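Local coordinates for protein exopolyphosphatase (Cytophaga hutchinsonii, PDB 3MDQ) that probably hydrolyses inorganic polyphosphate from its chain end, releasing orthophosphate, as a member of the Ppx/GppA phosphatase family with an actin-like ATPase fold, at residues H173-R177 against V252-R256. Residues are numbered along the deposited sequence; the frame is centred on the assembly and turned at random. Where two conformers were deposited one is given.
With SO4 (sulfate ion), chain G.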
ATOM      1  N   HIS A 173      -2.910  19.485 -12.192  1.00 11.73           N
ATOM      2  CA  HIS A 173      -3.349  19.574 -13.575  1.00 11.89           C
ATOM      3  C   HIS A 173      -3.015  18.313 -14.368  1.00 10.71           C
ATOM      4  O   HIS A 173      -2.187  17.492 -13.963  1.00 11.68           O
ATOM      5  CB  HIS A 173      -2.771  20.813 -14.237  1.00 11.34           C
ATOM      6  CG  HIS A 173      -3.273  22.078 -13.624  1.00 12.26           C
ATOM      7  ND1 HIS A 173      -2.709  22.620 -12.482  1.00 13.08           N
ATOM      8  CD2 HIS A 173      -4.307  22.884 -13.962  1.00 16.05           C
ATOM      9  CE1 HIS A 173      -3.384  23.713 -12.153  1.00 13.96           C
ATOM     10  NE2 HIS A 173      -4.337  23.915 -13.050  1.00 16.41           N
ATOM     11  N   ASP A 174      -3.693  18.162 -15.498  1.00 11.75           N
ATOM     12  CA  ASP A 174      -3.630  16.976 -16.345  1.00 10.52           C
ATOM     13  C   ASP A 174      -3.224  17.404 -17.747  1.00 10.55           C
ATOM     14  O   ASP A 174      -4.096  17.830 -18.564  1.00 13.28           O
ATOM     15  CB  ASP A 174      -5.024  16.366 -16.388  1.00 10.62           C
ATOM     16  CG  ASP A 174      -5.097  15.112 -17.201  1.00 14.59           C
ATOM     17  OD1 ASP A 174      -4.126  14.351 -17.222  1.00 12.89           O
ATOM     18  OD2 ASP A 174      -6.179  14.856 -17.778  1.00 17.87           O
ATOM     19  N   PRO A 175      -1.933  17.340 -18.070  1.00  8.89           N
ATOM     20  CA  PRO A 175      -0.802  16.806 -17.309  1.00 10.47           C
ATOM     21  C   PRO A 175      -0.213  17.808 -16.320  1.00  9.58           C
ATOM     22  O   PRO A 175      -0.560  18.993 -16.298  1.00 11.05           O
ATOM     23  CB  PRO A 175       0.198  16.467 -18.399  1.00 10.79           C
ATOM     24  CG  PRO A 175      -0.021  17.548 -19.368  1.00 12.38           C
ATOM     25  CD  PRO A 175      -1.523  17.728 -19.418  1.00 11.16           C
HETATM   26  N   MSE A 176       0.669  17.306 -15.470  0.50 10.22           N
HETATM   27  CA  MSE A 176       1.234  18.089 -14.378  0.50 11.51           C
HETATM   28  C   MSE A 176       2.037  19.274 -14.901  0.50 11.80           C
HETATM   29  O   MSE A 176       2.730  19.176 -15.911  0.50 11.48           O
HETATM   30  CB  MSE A 176       2.098  17.173 -13.498  0.50 11.00           C
HETATM   31  CG  MSE A 176       2.934  17.892 -12.484  0.50  7.16           C
HETATM   32 SE   MSE A 176       3.835  16.725 -11.240  0.38 14.36          SE
HETATM   33  CE  MSE A 176       2.186  15.894 -10.477  0.50  7.61           C
ATOM     34  N   ARG A 177       1.882  20.411 -14.231  1.00 10.15           N
ATOM     35  CA  ARG A 177       2.576  21.608 -14.529  1.00  9.06           C
ATOM     36  C   ARG A 177       3.702  21.893 -13.537  1.00 10.74           C
ATOM     37  O   ARG A 177       3.684  21.412 -12.416  1.00 10.23           O
ATOM     38  CB  ARG A 177       1.578  22.752 -14.487  1.00 11.79           C
ATOM     39  CG  ARG A 177       0.461  22.613 -15.483  1.00 10.01           C
ATOM     40  CD  ARG A 177      -0.536  23.749 -15.322  1.00 12.69           C
ATOM     41  NE  ARG A 177      -1.606  23.585 -16.284  1.00 14.70           N
ATOM     42  CZ  ARG A 177      -2.612  24.443 -16.437  1.00 24.56           C
ATOM     43  NH1 ARG A 177      -2.664  25.537 -15.702  1.00 24.01           N
ATOM     44  NH2 ARG A 177      -3.558  24.189 -17.324  1.00 22.95           N
ATOM     45  N   VAL A 252       5.131  11.798 -15.200  1.00 10.03           N
ATOM     46  CA  VAL A 252       4.916  13.241 -15.017  1.00  9.60           C
ATOM     47  C   VAL A 252       4.402  13.874 -16.339  1.00 11.90           C
ATOM     48  O   VAL A 252       3.569  14.783 -16.308  1.00 12.73           O
ATOM     49  CB  VAL A 252       6.155  13.929 -14.458  1.00 12.81           C
ATOM     50  CG1 VAL A 252       6.062  15.464 -14.592  1.00 17.83           C
ATOM     51  CG2 VAL A 252       6.370  13.470 -13.034  1.00 14.51           C
ATOM     52  N   ALA A 253       4.871  13.399 -17.478  1.00  9.95           N
ATOM     53  CA  ALA A 253       4.436  13.953 -18.774  1.00 10.24           C
ATOM     54  C   ALA A 253       3.040  13.475 -19.179  1.00 11.86           C
ATOM     55  O   ALA A 253       2.413  14.083 -20.017  1.00 12.52           O
ATOM     56  CB  ALA A 253       5.441  13.596 -19.888  1.00 11.93           C
ATOM     57  N   SER A 254       2.598  12.359 -18.616  1.00 10.19           N
ATOM     58  CA  SER A 254       1.406  11.660 -19.031  1.00 10.23           C
ATOM     59  C   SER A 254       0.108  12.355 -18.649  1.00 11.05           C
ATOM     60  O   SER A 254       0.018  13.059 -17.641  1.00 11.67           O
ATOM     61  CB  SER A 254       1.410  10.211 -18.473  1.00 10.03           C
ATOM     62  OG  SER A 254       1.096  10.209 -17.071  1.00 10.75           O
ATOM     63  N   THR A 255      -0.921  12.102 -19.461  1.00 11.18           N
ATOM     64  CA  THR A 255      -2.274  12.420 -19.074  1.00  9.99           C
ATOM     65  C   THR A 255      -2.959  11.237 -18.400  1.00  9.69           C
ATOM     66  O   THR A 255      -2.555  10.096 -18.559  1.00 10.98           O
ATOM     67  CB  THR A 255      -3.117  12.862 -20.285  1.00 11.63           C
ATOM     68  OG1 THR A 255      -3.311  11.728 -21.116  1.00 12.45           O
ATOM     69  CG2 THR A 255      -2.445  13.961 -21.062  1.00 14.69           C
ATOM     70  N   ARG A 256      -4.016  11.527 -17.656  1.00 10.98           N
ATOM     71  CA  ARG A 256      -4.823  10.485 -17.043  1.00 11.77           C
ATOM     72  C   ARG A 256      -5.272   9.456 -18.093  1.00 11.47           C
ATOM     73  O   ARG A 256      -5.193   8.245 -17.884  1.00 11.64           O
ATOM     74  CB  ARG A 256      -6.054  11.080 -16.338  1.00 12.32           C
ATOM     75  CG  ARG A 256      -6.958  10.033 -15.741  1.00 17.75           C
ATOM     76  CD  ARG A 256      -8.179  10.675 -15.062  1.00 18.57           C
ATOM     77  NE  ARG A 256      -9.147   9.644 -14.713  1.00 20.46           N
ATOM     78  CZ  ARG A 256     -10.180   9.279 -15.457  1.00 19.71           C
ATOM     79  NH1 ARG A 256     -10.420   9.859 -16.632  1.00 22.45           N
ATOM     80  NH2 ARG A 256     -10.970   8.315 -15.016  1.00 30.18           N
TER
HETATM   81  S   SO4 G 320      -6.893  20.382 -15.562  0.70 21.55           S
HETATM   82  O1  SO4 G 320      -7.216  21.797 -15.329  0.70 23.12           O
HETATM   83  O2  SO4 G 320      -7.054  19.758 -14.233  0.70 27.95           O
HETATM   84  O3  SO4 G 320      -5.612  20.250 -16.172  0.70 16.03           O
HETATM   85  O4  SO4 G 320      -7.872  19.781 -16.475  0.70 29.15           O
HETATM   86  O   HOH W   1       0.947  14.351 -15.395  1.00 10.77           O
HETATM   87  O   HOH W   2       3.602  17.252 -17.550  1.00 12.68           O
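Pro175 and Thr255 bring the two backbones together, their CA atoms 5.0 Å apart, where two interhelical loops of the actin-like Ppx/GppA fold meet at its periphery. The loop 173-177 precedes helix 178-191, while 252-256 runs off the end of helix 241-253 into helix 256-260. The peptide bond before Pro175 is cis, which proline accepts more readily than other residues, and the ring's CB rests 3.5 Å from Ser254 O. No direct bond joins the backbones; two waters do. One accepts from Met176 N and donates to Val252 O and Ser254 O; the second donates to Met176 O and to Val252 O, a helix-end carbonyl. Met176, present as selenomethionine, in one of its two conformers touches Val252 CG1 through SE, and also packs on Val274 and Cys278. Threonine suits position 255 as N-cap: its hydroxyl caps helix 256-260, and Glu258 OE1 accepts from Thr255 N. Asp174 N holds a sulfate, probably from the crystallisation liquor. With CG anti to the backbone N (chi1 -179°), Asp174 OD1 reaches Thr255 CA and Arg256 N; the Arg256 guanidinium forms salt bridges with Asp271 and Glu267. Arg256 N donates to the syn side of Asp174 OD1 at 2.9 Å, 18° out of the carboxylate plane.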